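Local coordinates for peptide methionine sulfoxide reductase MsrA (Corynebacterium diphtheriae, PDB 4D7L), which reduces the S-epimer of methionine sulfoxide in oxidised proteins back to methionine, probably acting as a repair enzyme, at residues T63-E77 with E115-F128. Residues are numbered along the deposited sequence; the frame is centred on the assembly and turned at random. Where two conformers were deposited one is given.
With PGE (triethylene glycol), chain K.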
ATOM      1  N   THR A  63      12.836  -9.187 -11.764  1.00 23.71           N
ATOM      2  CA  THR A  63      12.305  -8.201 -10.846  1.00 21.71           C
ATOM      3  C   THR A  63      12.000  -8.774  -9.444  1.00 33.27           C
ATOM      4  O   THR A  63      11.910  -9.988  -9.254  1.00 21.73           O
ATOM      5  CB  THR A  63      11.029  -7.557 -11.431  1.00 23.99           C
ATOM      6  OG1 THR A  63      10.039  -8.562 -11.671  1.00 25.34           O
ATOM      7  CG2 THR A  63      11.355  -6.847 -12.733  1.00 27.27           C
ATOM      8  N   GLU A  64      11.836  -7.881  -8.470  1.00 25.75           N
ATOM      9  CA  GLU A  64      11.376  -8.239  -7.135  1.00 22.59           C
ATOM     10  C   GLU A  64      10.097  -7.456  -6.869  1.00 19.01           C
ATOM     11  O   GLU A  64       9.812  -6.483  -7.582  1.00 20.96           O
ATOM     12  CB  GLU A  64      12.459  -7.939  -6.095  1.00 24.14           C
ATOM     13  CG  GLU A  64      13.720  -8.833  -6.251  1.00 24.01           C
ATOM     14  CD  GLU A  64      14.902  -8.453  -5.318  1.00 62.74           C
ATOM     15  OE1 GLU A  64      14.795  -7.481  -4.522  1.00 54.99           O
ATOM     16  OE2 GLU A  64      15.958  -9.133  -5.394  1.00 58.50           O
ATOM     17  N   THR A  65       9.335  -7.872  -5.853  1.00 15.77           N
ATOM     18  CA  THR A  65       8.096  -7.193  -5.479  1.00 21.77           C
ATOM     19  C   THR A  65       8.088  -6.863  -3.990  1.00 22.58           C
ATOM     20  O   THR A  65       8.503  -7.688  -3.163  1.00 20.65           O
ATOM     21  CB  THR A  65       6.860  -8.055  -5.798  1.00 20.22           C
ATOM     22  OG1 THR A  65       6.852  -8.390  -7.190  1.00 23.25           O
ATOM     23  CG2 THR A  65       5.565  -7.291  -5.444  1.00 17.92           C
ATOM     24  N   ILE A  66       7.652  -5.646  -3.659  1.00 14.37           N
ATOM     25  CA  ILE A  66       7.339  -5.286  -2.277  1.00 14.46           C
ATOM     26  C   ILE A  66       5.949  -4.640  -2.232  1.00 22.07           C
ATOM     27  O   ILE A  66       5.530  -3.962  -3.178  1.00 19.64           O
ATOM     28  CB  ILE A  66       8.425  -4.349  -1.673  1.00 19.79           C
ATOM     29  CG1 ILE A  66       8.211  -4.124  -0.165  1.00 18.62           C
ATOM     30  CG2 ILE A  66       8.558  -3.028  -2.480  1.00 19.04           C
ATOM     31  CD1 ILE A  66       9.301  -3.201   0.460  1.00 20.46           C
ATOM     32  N   TYR A  67       5.219  -4.886  -1.147  1.00 14.89           N
ATOM     33  CA  TYR A  67       3.866  -4.370  -0.985  1.00 14.60           C
ATOM     34  C   TYR A  67       3.854  -3.300   0.092  1.00 20.69           C
ATOM     35  O   TYR A  67       4.249  -3.554   1.227  1.00 17.15           O
ATOM     36  CB  TYR A  67       2.891  -5.502  -0.615  1.00 15.18           C
ATOM     37  CG  TYR A  67       2.798  -6.555  -1.686  1.00 16.29           C
ATOM     38  CD1 TYR A  67       3.673  -7.634  -1.691  1.00 15.73           C
ATOM     39  CD2 TYR A  67       1.868  -6.451  -2.723  1.00 15.32           C
ATOM     40  CE1 TYR A  67       3.617  -8.610  -2.683  1.00 18.08           C
ATOM     41  CE2 TYR A  67       1.802  -7.427  -3.723  1.00 20.21           C
ATOM     42  CZ  TYR A  67       2.682  -8.500  -3.689  1.00 19.88           C
ATOM     43  OH  TYR A  67       2.636  -9.459  -4.660  1.00 21.48           O
ATOM     44  N   ILE A  68       3.390  -2.108  -0.260  1.00 18.10           N
ATOM     45  CA  ILE A  68       3.537  -0.953   0.618  1.00 13.38           C
ATOM     46  C   ILE A  68       2.208  -0.337   0.978  1.00 14.20           C
ATOM     47  O   ILE A  68       1.403  -0.021   0.085  1.00 13.09           O
ATOM     48  CB  ILE A  68       4.406   0.131  -0.063  1.00 19.49           C
ATOM     49  CG1 ILE A  68       5.786  -0.439  -0.398  1.00 23.66           C
ATOM     50  CG2 ILE A  68       4.518   1.391   0.817  1.00 19.27           C
ATOM     51  CD1 ILE A  68       6.551  -0.851   0.813  1.00 31.23           C
ATOM     52  N   GLY A  69       1.986  -0.131   2.271  1.00 16.77           N
ATOM     53  CA  GLY A  69       0.799   0.585   2.711  1.00 19.35           C
ATOM     54  C   GLY A  69       1.172   1.855   3.456  1.00 20.10           C
ATOM     55  O   GLY A  69       1.788   1.797   4.524  1.00 16.16           O
ATOM     56  N   ILE A  70       0.833   3.013   2.895  1.00 13.26           N
ATOM     57  CA  ILE A  70       1.168   4.262   3.578  1.00 14.58           C
ATOM     58  C   ILE A  70      -0.008   5.219   3.562  1.00 21.11           C
ATOM     59  O   ILE A  70       0.174   6.428   3.676  1.00 23.20           O
ATOM     60  CB  ILE A  70       2.401   4.959   2.931  1.00 17.77           C
ATOM     61  CG1 ILE A  70       2.147   5.208   1.440  1.00 19.84           C
ATOM     62  CG2 ILE A  70       3.643   4.110   3.094  1.00 14.11           C
ATOM     63  CD1 ILE A  70       3.198   6.118   0.768  1.00 24.17           C
ATOM     64  N   GLY A  71      -1.216   4.680   3.448  1.00 18.06           N
ATOM     65  CA  GLY A  71      -2.402   5.519   3.410  1.00 17.76           C
ATOM     66  C   GLY A  71      -3.049   5.504   2.036  1.00 20.28           C
ATOM     67  O   GLY A  71      -2.936   4.509   1.325  1.00 21.94           O
ATOM     68  N   CYS A  72      -3.734   6.591   1.674  0.96 16.52           N
ATOM     69  CA  CYS A  72      -4.456   6.665   0.394  0.60 16.15           C
ATOM     70  C   CYS A  72      -3.607   6.128  -0.747  0.84 16.03           C
ATOM     71  O   CYS A  72      -2.562   6.701  -1.083  0.98 16.29           O
ATOM     72  CB  CYS A  72      -4.868   8.105   0.091  0.60 22.73           C
ATOM     73  SG  CYS A  72      -5.512   8.312  -1.605  0.60 23.65           S
ATOM     74  N   TYR A  73      -4.010   4.986  -1.314  1.00 15.79           N
ATOM     75  CA  TYR A  73      -3.114   4.389  -2.313  1.00 16.21           C
ATOM     76  C   TYR A  73      -2.989   5.160  -3.651  1.00 14.28           C
ATOM     77  O   TYR A  73      -2.109   4.857  -4.438  1.00 15.59           O
ATOM     78  CB  TYR A  73      -3.399   2.904  -2.602  1.00 15.07           C
ATOM     79  CG  TYR A  73      -4.807   2.459  -2.944  1.00 16.09           C
ATOM     80  CD1 TYR A  73      -5.613   3.206  -3.795  1.00 16.46           C
ATOM     81  CD2 TYR A  73      -5.200   1.151  -2.656  1.00 14.98           C
ATOM     82  CE1 TYR A  73      -6.869   2.750  -4.177  1.00 17.36           C
ATOM     83  CE2 TYR A  73      -6.432   0.666  -3.058  1.00 15.51           C
ATOM     84  CZ  TYR A  73      -7.263   1.469  -3.824  1.00 18.17           C
ATOM     85  OH  TYR A  73      -8.486   0.978  -4.241  1.00 16.82           O
ATOM     86  N   TRP A  74      -3.888   6.098  -3.963  1.00 15.04           N
ATOM     87  CA  TRP A  74      -3.743   6.840  -5.214  1.00 17.90           C
ATOM     88  C   TRP A  74      -2.438   7.633  -5.216  1.00 16.79           C
ATOM     89  O   TRP A  74      -1.671   7.587  -6.172  1.00 18.69           O
ATOM     90  CB  TRP A  74      -4.888   7.816  -5.416  1.00 15.49           C
ATOM     91  CG  TRP A  74      -6.234   7.201  -5.574  1.00 16.82           C
ATOM     92  CD1 TRP A  74      -6.543   5.910  -5.931  1.00 17.37           C
ATOM     93  CD2 TRP A  74      -7.466   7.875  -5.361  1.00 17.06           C
ATOM     94  NE1 TRP A  74      -7.923   5.751  -5.962  1.00 17.67           N
ATOM     95  CE2 TRP A  74      -8.505   6.950  -5.617  1.00 16.19           C
ATOM     96  CE3 TRP A  74      -7.797   9.188  -4.989  1.00 15.27           C
ATOM     97  CZ2 TRP A  74      -9.848   7.302  -5.520  1.00 17.92           C
ATOM     98  CZ3 TRP A  74      -9.142   9.539  -4.886  1.00 19.17           C
ATOM     99  CH2 TRP A  74     -10.149   8.598  -5.151  1.00 21.26           C
ATOM    100  N   GLY A  75      -2.202   8.367  -4.134  1.00 18.06           N
ATOM    101  CA  GLY A  75      -1.002   9.179  -4.025  1.00 15.48           C
ATOM    102  C   GLY A  75       0.212   8.296  -3.868  1.00 17.21           C
ATOM    103  O   GLY A  75       1.277   8.581  -4.401  1.00 19.74           O
ATOM    104  N   ALA A  76       0.052   7.222  -3.108  1.00 15.83           N
ATOM    105  CA  ALA A  76       1.145   6.300  -2.897  1.00 19.09           C
ATOM    106  C   ALA A  76       1.557   5.630  -4.203  1.00 15.33           C
ATOM    107  O   ALA A  76       2.740   5.440  -4.442  1.00 17.08           O
ATOM    108  CB  ALA A  76       0.748   5.248  -1.855  1.00 14.97           C
ATOM    109  N   GLU A  77       0.595   5.269  -5.053  1.00 18.43           N
ATOM    110  CA  GLU A  77       0.977   4.578  -6.292  1.00 17.46           C
ATOM    111  C   GLU A  77       1.803   5.498  -7.187  1.00 16.79           C
ATOM    112  O   GLU A  77       2.778   5.066  -7.811  1.00 16.84           O
ATOM    113  CB  GLU A  77      -0.242   4.071  -7.086  1.00 15.37           C
ATOM    114  CG  GLU A  77       0.199   2.928  -8.062  1.00 16.13           C
ATOM    115  CD  GLU A  77      -0.753   2.660  -9.238  1.00 17.27           C
ATOM    116  OE1 GLU A  77      -1.881   3.208  -9.280  1.00 17.19           O
ATOM    117  OE2 GLU A  77      -0.364   1.879 -10.134  1.00 19.00           O
ATOM    118  N   GLU A 115      -4.950  -0.512   2.394  1.00 16.29           N
ATOM    119  CA  GLU A 115      -4.733  -0.056   1.026  1.00 14.15           C
ATOM    120  C   GLU A 115      -3.256  -0.187   0.697  1.00 15.71           C
ATOM    121  O   GLU A 115      -2.411   0.415   1.363  1.00 16.73           O
ATOM    122  CB  GLU A 115      -5.212   1.385   0.839  1.00 13.83           C
ATOM    123  CG  GLU A 115      -6.741   1.489   0.904  1.00 17.43           C
ATOM    124  CD  GLU A 115      -7.281   2.847   0.458  1.00 21.56           C
ATOM    125  OE1 GLU A 115      -6.488   3.730   0.046  1.00 20.61           O
ATOM    126  OE2 GLU A 115      -8.517   3.025   0.549  1.00 19.94           O
ATOM    127  N   ILE A 116      -2.975  -0.967  -0.338  1.00 14.57           N
ATOM    128  CA  ILE A 116      -1.619  -1.399  -0.668  1.00 12.85           C
ATOM    129  C   ILE A 116      -1.236  -1.028  -2.081  1.00 19.34           C
ATOM    130  O   ILE A 116      -2.056  -1.141  -3.000  1.00 15.53           O
ATOM    131  CB  ILE A 116      -1.485  -2.936  -0.517  1.00 15.88           C
ATOM    132  CG1 ILE A 116      -1.561  -3.319   0.967  1.00 16.90           C
ATOM    133  CG2 ILE A 116      -0.192  -3.482  -1.184  1.00 17.84           C
ATOM    134  CD1 ILE A 116      -0.333  -2.848   1.789  1.00 15.26           C
ATOM    135  N   VAL A 117       0.018  -0.604  -2.242  1.00 15.07           N
ATOM    136  CA  VAL A 117       0.650  -0.488  -3.540  1.00 11.48           C
ATOM    137  C   VAL A 117       1.570  -1.676  -3.761  1.00 18.79           C
ATOM    138  O   VAL A 117       2.472  -1.927  -2.952  1.00 16.59           O
ATOM    139  CB  VAL A 117       1.493   0.795  -3.669  1.00 12.98           C
ATOM    140  CG1 VAL A 117       2.119   0.899  -5.095  1.00 12.92           C
ATOM    141  CG2 VAL A 117       0.661   2.031  -3.368  1.00 14.75           C
ATOM    142  N   GLU A 118       1.299  -2.422  -4.826  1.00 15.23           N
ATOM    143  CA  GLU A 118       2.202  -3.452  -5.318  1.00 13.24           C
ATOM    144  C   GLU A 118       3.322  -2.740  -6.078  1.00 20.26           C
ATOM    145  O   GLU A 118       3.055  -2.045  -7.049  1.00 16.49           O
ATOM    146  CB  GLU A 118       1.461  -4.415  -6.242  1.00 14.99           C
ATOM    147  CG  GLU A 118       2.390  -5.424  -6.958  1.00 18.48           C
ATOM    148  CD  GLU A 118       1.686  -6.228  -8.038  1.00 20.13           C
ATOM    149  OE1 GLU A 118       0.686  -5.741  -8.624  1.00 16.82           O
ATOM    150  OE2 GLU A 118       2.146  -7.356  -8.312  1.00 23.64           O
ATOM    151  N   VAL A 119       4.556  -2.875  -5.608  1.00 16.21           N
ATOM    152  CA  VAL A 119       5.695  -2.224  -6.240  1.00 17.66           C
ATOM    153  C   VAL A 119       6.633  -3.282  -6.818  1.00 18.37           C
ATOM    154  O   VAL A 119       7.268  -4.041  -6.083  1.00 16.38           O
ATOM    155  CB  VAL A 119       6.459  -1.353  -5.241  1.00 16.14           C
ATOM    156  CG1 VAL A 119       7.610  -0.623  -5.940  1.00 15.59           C
ATOM    157  CG2 VAL A 119       5.517  -0.364  -4.601  1.00 16.69           C
ATOM    158  N   VAL A 120       6.693  -3.348  -8.133  1.00 15.75           N
ATOM    159  CA  VAL A 120       7.594  -4.275  -8.785  1.00 17.60           C
ATOM    160  C   VAL A 120       8.824  -3.515  -9.248  1.00 16.05           C
ATOM    161  O   VAL A 120       8.700  -2.532  -9.966  1.00 18.94           O
ATOM    162  CB  VAL A 120       6.930  -4.949  -9.975  1.00 16.29           C
ATOM    163  CG1 VAL A 120       7.882  -5.946 -10.611  1.00 17.32           C
ATOM    164  CG2 VAL A 120       5.635  -5.643  -9.521  1.00 17.91           C
ATOM    165  N   TYR A 121      10.015  -3.971  -8.868  1.00 17.38           N
ATOM    166  CA  TYR A 121      11.202  -3.160  -9.140  1.00 19.41           C
ATOM    167  C   TYR A 121      12.372  -3.982  -9.652  1.00 22.91           C
ATOM    168  O   TYR A 121      12.446  -5.189  -9.440  1.00 20.02           O
ATOM    169  CB  TYR A 121      11.616  -2.382  -7.878  1.00 19.43           C
ATOM    170  CG  TYR A 121      12.023  -3.279  -6.724  1.00 17.26           C
ATOM    171  CD1 TYR A 121      11.061  -3.852  -5.894  1.00 22.18           C
ATOM    172  CD2 TYR A 121      13.362  -3.563  -6.472  1.00 17.75           C
ATOM    173  CE1 TYR A 121      11.418  -4.674  -4.841  1.00 23.85           C
ATOM    174  CE2 TYR A 121      13.730  -4.395  -5.422  1.00 23.44           C
ATOM    175  CZ  TYR A 121      12.755  -4.941  -4.610  1.00 26.33           C
ATOM    176  OH  TYR A 121      13.122  -5.772  -3.579  1.00 21.02           O
ATOM    177  N   ASP A 122      13.279  -3.291 -10.340  1.00 21.05           N
ATOM    178  CA  ASP A 122      14.530  -3.851 -10.820  1.00 22.96           C
ATOM    179  C   ASP A 122      15.580  -3.649  -9.734  1.00 22.78           C
ATOM    180  O   ASP A 122      16.012  -2.517  -9.498  1.00 21.50           O
ATOM    181  CB  ASP A 122      14.972  -3.150 -12.115  1.00 23.07           C
ATOM    182  CG  ASP A 122      16.291  -3.703 -12.680  1.00 30.11           C
ATOM    183  OD1 ASP A 122      17.024  -4.441 -11.972  1.00 25.15           O
ATOM    184  OD2 ASP A 122      16.610  -3.353 -13.834  1.00 27.07           O
ATOM    185  N   PRO A 123      16.006  -4.741  -9.082  1.00 21.84           N
ATOM    186  CA  PRO A 123      16.919  -4.618  -7.940  1.00 25.44           C
ATOM    187  C   PRO A 123      18.313  -4.160  -8.341  1.00 27.49           C
ATOM    188  O   PRO A 123      19.101  -3.818  -7.467  1.00 29.23           O
ATOM    189  CB  PRO A 123      16.946  -6.040  -7.350  1.00 25.96           C
ATOM    190  CG  PRO A 123      16.581  -6.914  -8.466  1.00 32.09           C
ATOM    191  CD  PRO A 123      15.623  -6.139  -9.336  1.00 21.90           C
ATOM    192  N   THR A 124      18.613  -4.119  -9.631  1.00 27.02           N
ATOM    193  CA  THR A 124      19.896  -3.577 -10.050  1.00 25.48           C
ATOM    194  C   THR A 124      19.812  -2.063 -10.166  1.00 31.28           C
ATOM    195  O   THR A 124      20.830  -1.404 -10.332  1.00 32.71           O
ATOM    196  CB  THR A 124      20.377  -4.148 -11.402  1.00 30.10           C
ATOM    197  OG1 THR A 124      19.503  -3.696 -12.447  1.00 29.81           O
ATOM    198  CG2 THR A 124      20.406  -5.681 -11.383  1.00 30.47           C
ATOM    199  N   GLN A 125      18.606  -1.509 -10.064  1.00 27.40           N
ATOM    200  CA  GLN A 125      18.427  -0.062 -10.197  1.00 27.74           C
ATOM    201  C   GLN A 125      17.970   0.612  -8.899  1.00 28.10           C
ATOM    202  O   GLN A 125      18.343   1.742  -8.615  1.00 23.62           O
ATOM    203  CB  GLN A 125      17.408   0.240 -11.295  1.00 32.51           C
ATOM    204  CG  GLN A 125      17.810  -0.240 -12.669  1.00 41.45           C
ATOM    205  CD  GLN A 125      16.732   0.044 -13.687  1.00 62.22           C
ATOM    206  OE1 GLN A 125      16.343   1.194 -13.885  1.00 72.37           O
ATOM    207  NE2 GLN A 125      16.214  -1.008 -14.315  1.00 68.74           N
ATOM    208  N   VAL A 126      17.164  -0.089  -8.116  1.00 22.46           N
ATOM    209  CA  VAL A 126      16.714   0.414  -6.821  1.00 22.41           C
ATOM    210  C   VAL A 126      16.634  -0.779  -5.881  1.00 20.70           C
ATOM    211  O   VAL A 126      16.255  -1.863  -6.311  1.00 24.09           O
ATOM    212  CB  VAL A 126      15.325   1.141  -6.922  1.00 22.09           C
ATOM    213  CG1 VAL A 126      14.186   0.166  -7.315  1.00 16.35           C
ATOM    214  CG2 VAL A 126      14.971   1.813  -5.600  1.00 21.53           C
ATOM    215  N   THR A 127      17.013  -0.611  -4.613  1.00 18.37           N
ATOM    216  CA  THR A 127      17.040  -1.762  -3.716  1.00 21.18           C
ATOM    217  C   THR A 127      15.797  -1.854  -2.819  1.00 25.10           C
ATOM    218  O   THR A 127      15.075  -0.875  -2.620  1.00 24.09           O
ATOM    219  CB  THR A 127      18.277  -1.759  -2.803  1.00 22.94           C
ATOM    220  OG1 THR A 127      18.175  -0.684  -1.866  1.00 22.54           O
ATOM    221  CG2 THR A 127      19.573  -1.606  -3.626  1.00 23.23           C
ATOM    222  N   PHE A 128      15.567  -3.047  -2.285  1.00 22.68           N
ATOM    223  CA  PHE A 128      14.566  -3.253  -1.242  1.00 23.59           C
ATOM    224  C   PHE A 128      14.693  -2.218  -0.127  1.00 21.92           C
ATOM    225  O   PHE A 128      13.707  -1.574   0.267  1.00 18.24           O
ATOM    226  CB  PHE A 128      14.727  -4.654  -0.661  1.00 21.30           C
ATOM    227  CG  PHE A 128      13.730  -4.980   0.410  1.00 21.12           C
ATOM    228  CD1 PHE A 128      12.491  -5.511   0.081  1.00 20.76           C
ATOM    229  CD2 PHE A 128      14.042  -4.791   1.756  1.00 19.85           C
ATOM    230  CE1 PHE A 128      11.562  -5.826   1.074  1.00 20.80           C
ATOM    231  CE2 PHE A 128      13.121  -5.107   2.763  1.00 15.85           C
ATOM    232  CZ  PHE A 128      11.873  -5.617   2.422  1.00 20.99           C
TER
HETATM  233  C1  PGE K1227       8.507 -11.346  -8.068  1.00 54.19           C
HETATM  234  O1  PGE K1227       8.614 -10.056  -8.645  1.00 54.70           O
HETATM  235  C2  PGE K1227       8.397 -11.211  -6.560  1.00 58.82           C
HETATM  236  O2  PGE K1227       7.877 -12.391  -5.981  1.00 59.92           O
HETATM  237  O   HOH W   1       4.452  -9.011  -8.433  1.00 24.13           O
HETATM  238  O   HOH W   2       1.010  -9.426  -6.723  1.00 33.30           O
HETATM  239  O   HOH W   3      -0.966   2.807   0.553  1.00 15.90           O
HETATM  240  O   HOH W   4      -2.204   2.057   3.772  1.00 15.22           O
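Glu115 reaches from the start of its strand to the turn that carries Cys72. Its CB lies 3.5 Å from Tyr73 CD2. CG continues past the same side of the ring, near CD2 and CE2. The carboxylate then sets OE1 over one face of the ring, 3.7 Å above its plane. There OE1 accepts a bond from the backbone N of Tyr73, 3.1 Å away, at the first turn of the helix. Tyr73 CG lies between the backbone N and carbonyl carbon (chi1 51°), which turns the ring under the Glu115 side chain.

Two waters link Glu115 O to Ile70 and Gly71. Behind the turn, strands 64-69 and 115-121 pair antiparallel through six backbone bonds; Val117 N to Ile68 O is 2.8 Å. Val117 CG2 meets Ala76 CB at 3.6 Å, where the helix lies over the strand. Farther along, Ile66 CD1 touches Phe128 CE1 at 3.5 Å. On the other face of the sheet, the Tyr67 ring and the Glu118 carboxylate run side by side, planes 11° apart. A water bonds Tyr67 OH and Glu118 OE2. OE2 also forms a salt bridge with Arg58, and OE1 a hydrogen bond with Ser90.

Cys72, the predicted catalytic cysteine, occupies the N-cap position of the helix and is disulfide-bonded to Cys226. Gly71 to Gly75 match the Gly-Cys-Phe/Tyr-Trp-Gly signature of the MsrA family, set between a central strand of the mixed sheet and a helix start.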